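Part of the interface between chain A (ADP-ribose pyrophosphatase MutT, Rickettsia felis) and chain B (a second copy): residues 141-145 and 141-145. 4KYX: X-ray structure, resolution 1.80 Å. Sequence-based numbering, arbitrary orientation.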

ATOM      1  N   CYS A 141       9.803   6.723   2.084  1.00 24.16           N
ATOM      2  CA  CYS A 141       8.687   5.782   2.025  1.00 22.93           C
ATOM      3  C   CYS A 141       7.978   5.834   3.368  1.00 22.23           C
ATOM      4  O   CYS A 141       8.372   6.605   4.232  1.00 22.93           O
ATOM      5  CB  CYS A 141       9.173   4.372   1.739  1.00 22.54           C
ATOM      6  SG  CYS A 141      10.330   3.779   2.994  1.00 23.86           S
ATOM      7  N   TYR A 142       6.939   5.030   3.534  1.00 21.24           N
ATOM      8  CA  TYR A 142       6.268   4.883   4.827  1.00 21.17           C
ATOM      9  C   TYR A 142       6.826   3.590   5.455  1.00 21.66           C
ATOM     10  O   TYR A 142       6.415   2.477   5.098  1.00 20.38           O
ATOM     11  CB  TYR A 142       4.761   4.784   4.619  1.00 20.48           C
ATOM     12  CG  TYR A 142       4.175   5.955   3.831  1.00 20.21           C
ATOM     13  CD1 TYR A 142       3.808   7.156   4.473  1.00 20.71           C
ATOM     14  CD2 TYR A 142       4.038   5.878   2.439  1.00 19.46           C
ATOM     15  CE1 TYR A 142       3.296   8.210   3.755  1.00 20.79           C
ATOM     16  CE2 TYR A 142       3.519   6.939   1.728  1.00 19.86           C
ATOM     17  CZ  TYR A 142       3.121   8.098   2.398  1.00 20.39           C
ATOM     18  OH  TYR A 142       2.610   9.133   1.653  1.00 21.14           O
ATOM     19  N   LEU A 143       7.784   3.747   6.366  1.00 23.24           N
ATOM     20  CA  LEU A 143       8.642   2.637   6.819  1.00 24.42           C
ATOM     21  C   LEU A 143       8.105   2.142   8.148  1.00 25.77           C
ATOM     22  O   LEU A 143       8.054   2.886   9.146  1.00 27.73           O
ATOM     23  CB  LEU A 143      10.083   3.111   6.975  1.00 25.34           C
ATOM     24  CG  LEU A 143      11.123   2.066   7.329  1.00 25.75           C
ATOM     25  CD1 LEU A 143      11.408   1.226   6.097  1.00 24.80           C
ATOM     26  CD2 LEU A 143      12.443   2.688   7.793  1.00 27.11           C
ATOM     27  N   TYR A 144       7.608   0.921   8.142  1.00 26.32           N
ATOM     28  CA  TYR A 144       7.058   0.274   9.342  1.00 27.89           C
ATOM     29  C   TYR A 144       8.168  -0.249  10.249  1.00 29.98           C
ATOM     30  O   TYR A 144       8.107  -0.080  11.464  1.00 31.64           O
ATOM     31  CB  TYR A 144       6.210  -0.911   8.924  1.00 27.84           C
ATOM     32  CG  TYR A 144       4.851  -0.533   8.476  1.00 28.25           C
ATOM     33  CD1 TYR A 144       4.684   0.364   7.406  1.00 28.19           C
ATOM     34  CD2 TYR A 144       3.723  -1.019   9.139  1.00 28.83           C
ATOM     35  CE1 TYR A 144       3.448   0.737   6.970  1.00 28.11           C
ATOM     36  CE2 TYR A 144       2.462  -0.658   8.705  1.00 28.98           C
ATOM     37  CZ  TYR A 144       2.343   0.227   7.627  1.00 29.90           C
ATOM     38  OH  TYR A 144       1.124   0.603   7.195  1.00 32.24           O
ATOM     39  N   LYS A 145       9.138  -0.920   9.631  1.00 31.64           N
ATOM     40  CA  LYS A 145      10.262  -1.604  10.318  1.00 33.27           C
ATOM     41  C   LYS A 145      11.561  -1.390   9.553  1.00 33.66           C
ATOM     42  O   LYS A 145      11.580  -1.376   8.314  1.00 32.19           O
ATOM     43  CB  LYS A 145       9.991  -3.123  10.414  1.00 33.18           C
TER
ATOM     44  N   CYS B 141      -5.095  -5.224  10.349  1.00 21.88           N
ATOM     45  CA  CYS B 141      -4.494  -4.306   9.337  1.00 20.30           C
ATOM     46  C   CYS B 141      -3.014  -4.207   9.625  1.00 20.19           C
ATOM     47  O   CYS B 141      -2.529  -4.842  10.551  1.00 20.08           O
ATOM     48  CB  CYS B 141      -5.150  -2.911   9.447  1.00 19.69           C
ATOM     49  SG  CYS B 141      -4.810  -2.129  11.029  1.00 20.63           S
ATOM     50  N   TYR B 142      -2.292  -3.421   8.821  1.00 19.61           N
ATOM     51  CA  TYR B 142      -0.889  -3.164   9.037  1.00 20.08           C
ATOM     52  C   TYR B 142      -0.852  -1.726   9.528  1.00 20.29           C
ATOM     53  O   TYR B 142      -1.013  -0.779   8.763  1.00 18.94           O
ATOM     54  CB  TYR B 142      -0.113  -3.356   7.737  1.00 19.82           C
ATOM     55  CG  TYR B 142      -0.298  -4.720   7.137  1.00 19.62           C
ATOM     56  CD1 TYR B 142       0.558  -5.797   7.462  1.00 20.01           C
ATOM     57  CD2 TYR B 142      -1.318  -4.951   6.238  1.00 19.29           C
ATOM     58  CE1 TYR B 142       0.361  -7.025   6.892  1.00 20.25           C
ATOM     59  CE2 TYR B 142      -1.533  -6.178   5.683  1.00 19.37           C
ATOM     60  CZ  TYR B 142      -0.669  -7.219   5.990  1.00 20.28           C
ATOM     61  OH  TYR B 142      -0.875  -8.453   5.376  1.00 20.93           O
ATOM     62  N   LEU B 143      -0.722  -1.601  10.842  1.00 22.00           N
ATOM     63  CA  LEU B 143      -0.845  -0.314  11.540  1.00 23.29           C
ATOM     64  C   LEU B 143       0.491   0.397  11.656  1.00 24.60           C
ATOM     65  O   LEU B 143       1.454  -0.129  12.239  1.00 25.89           O
ATOM     66  CB  LEU B 143      -1.478  -0.544  12.922  1.00 23.99           C
ATOM     67  CG  LEU B 143      -1.944   0.722  13.650  1.00 24.62           C
ATOM     68  CD1 LEU B 143      -3.156   1.341  12.954  1.00 23.76           C
ATOM     69  CD2 LEU B 143      -2.260   0.405  15.101  1.00 26.80           C
ATOM     70  N   TYR B 144       0.569   1.563  11.040  1.00 24.72           N
ATOM     71  CA  TYR B 144       1.782   2.386  10.992  1.00 27.22           C
ATOM     72  C   TYR B 144       1.828   3.355  12.161  1.00 28.50           C
ATOM     73  O   TYR B 144       2.902   3.590  12.690  1.00 29.83           O
ATOM     74  CB  TYR B 144       1.842   3.143   9.648  1.00 26.91           C
ATOM     75  CG  TYR B 144       2.996   4.072   9.407  1.00 28.53           C
ATOM     76  CD1 TYR B 144       4.240   3.592   9.062  1.00 29.07           C
ATOM     77  CD2 TYR B 144       2.818   5.461   9.444  1.00 29.23           C
ATOM     78  CE1 TYR B 144       5.308   4.459   8.809  1.00 30.26           C
ATOM     79  CE2 TYR B 144       3.874   6.332   9.193  1.00 30.42           C
ATOM     80  CZ  TYR B 144       5.124   5.817   8.865  1.00 31.70           C
ATOM     81  OH  TYR B 144       6.165   6.654   8.590  1.00 33.70           O
ATOM     82  N   LYS B 145       0.668   3.908  12.529  1.00 30.35           N
ATOM     83  CA  LYS B 145       0.447   4.753  13.702  1.00 32.23           C
ATOM     84  C   LYS B 145      -0.952   4.529  14.311  1.00 33.48           C
ATOM     85  O   LYS B 145      -1.900   4.185  13.600  1.00 32.60           O
ATOM     86  CB  LYS B 145       0.563   6.256  13.333  1.00 32.49           C
TER
HETATM   87  O   HOH W   1       8.577   6.273   7.505  1.00 29.23           O

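The same stretch of each copy meets near Y144, where the two CA atoms of Y144(A) and Y144(B) lie 5.9 Å apart, and the tyrosine residues account for most of the 277 Å² buried between the stretches. Residues 142-143 are strand in both chains, yet no hydrogen bond runs directly from backbone to backbone across the stretches. C141(A) makes no direct contact with the chain B stretch; water 1 bridges to it, donating to C141(A) O at 3.3 Å, accepting from L143(A) N at 2.9 Å, and lying 2.7 Å from Y144(B) OH, so the phenol is tied to the chain A backbone. Y142(A) offers its CB to one face of the Y144(B) ring, 4.2 Å from CE1, while the end of its own side chain leads away. The CA-to-CB bond of L143(A) points away, and the residue contributes backbone instead, its carbonyl O lying 3.2 Å from Y144(B) CE1, at the ring edge.

Y144(A) makes the direct polar link, its OH donating to Y142(B) O at 3.0 Å. Its ring also packs on aliphatic carbon, with CE2 3.9 Å from Y142(B) CB and one face covered by Y144(B) CB, 4.0 Å from the ring centroid in a CH-pi contact. The two Y144 rings meet obliquely, planes at 52°. The chi1 values differ, m in chain A and t in chain B, and the two residues play unlike roles: one phenol bonds directly to backbone, the other through water.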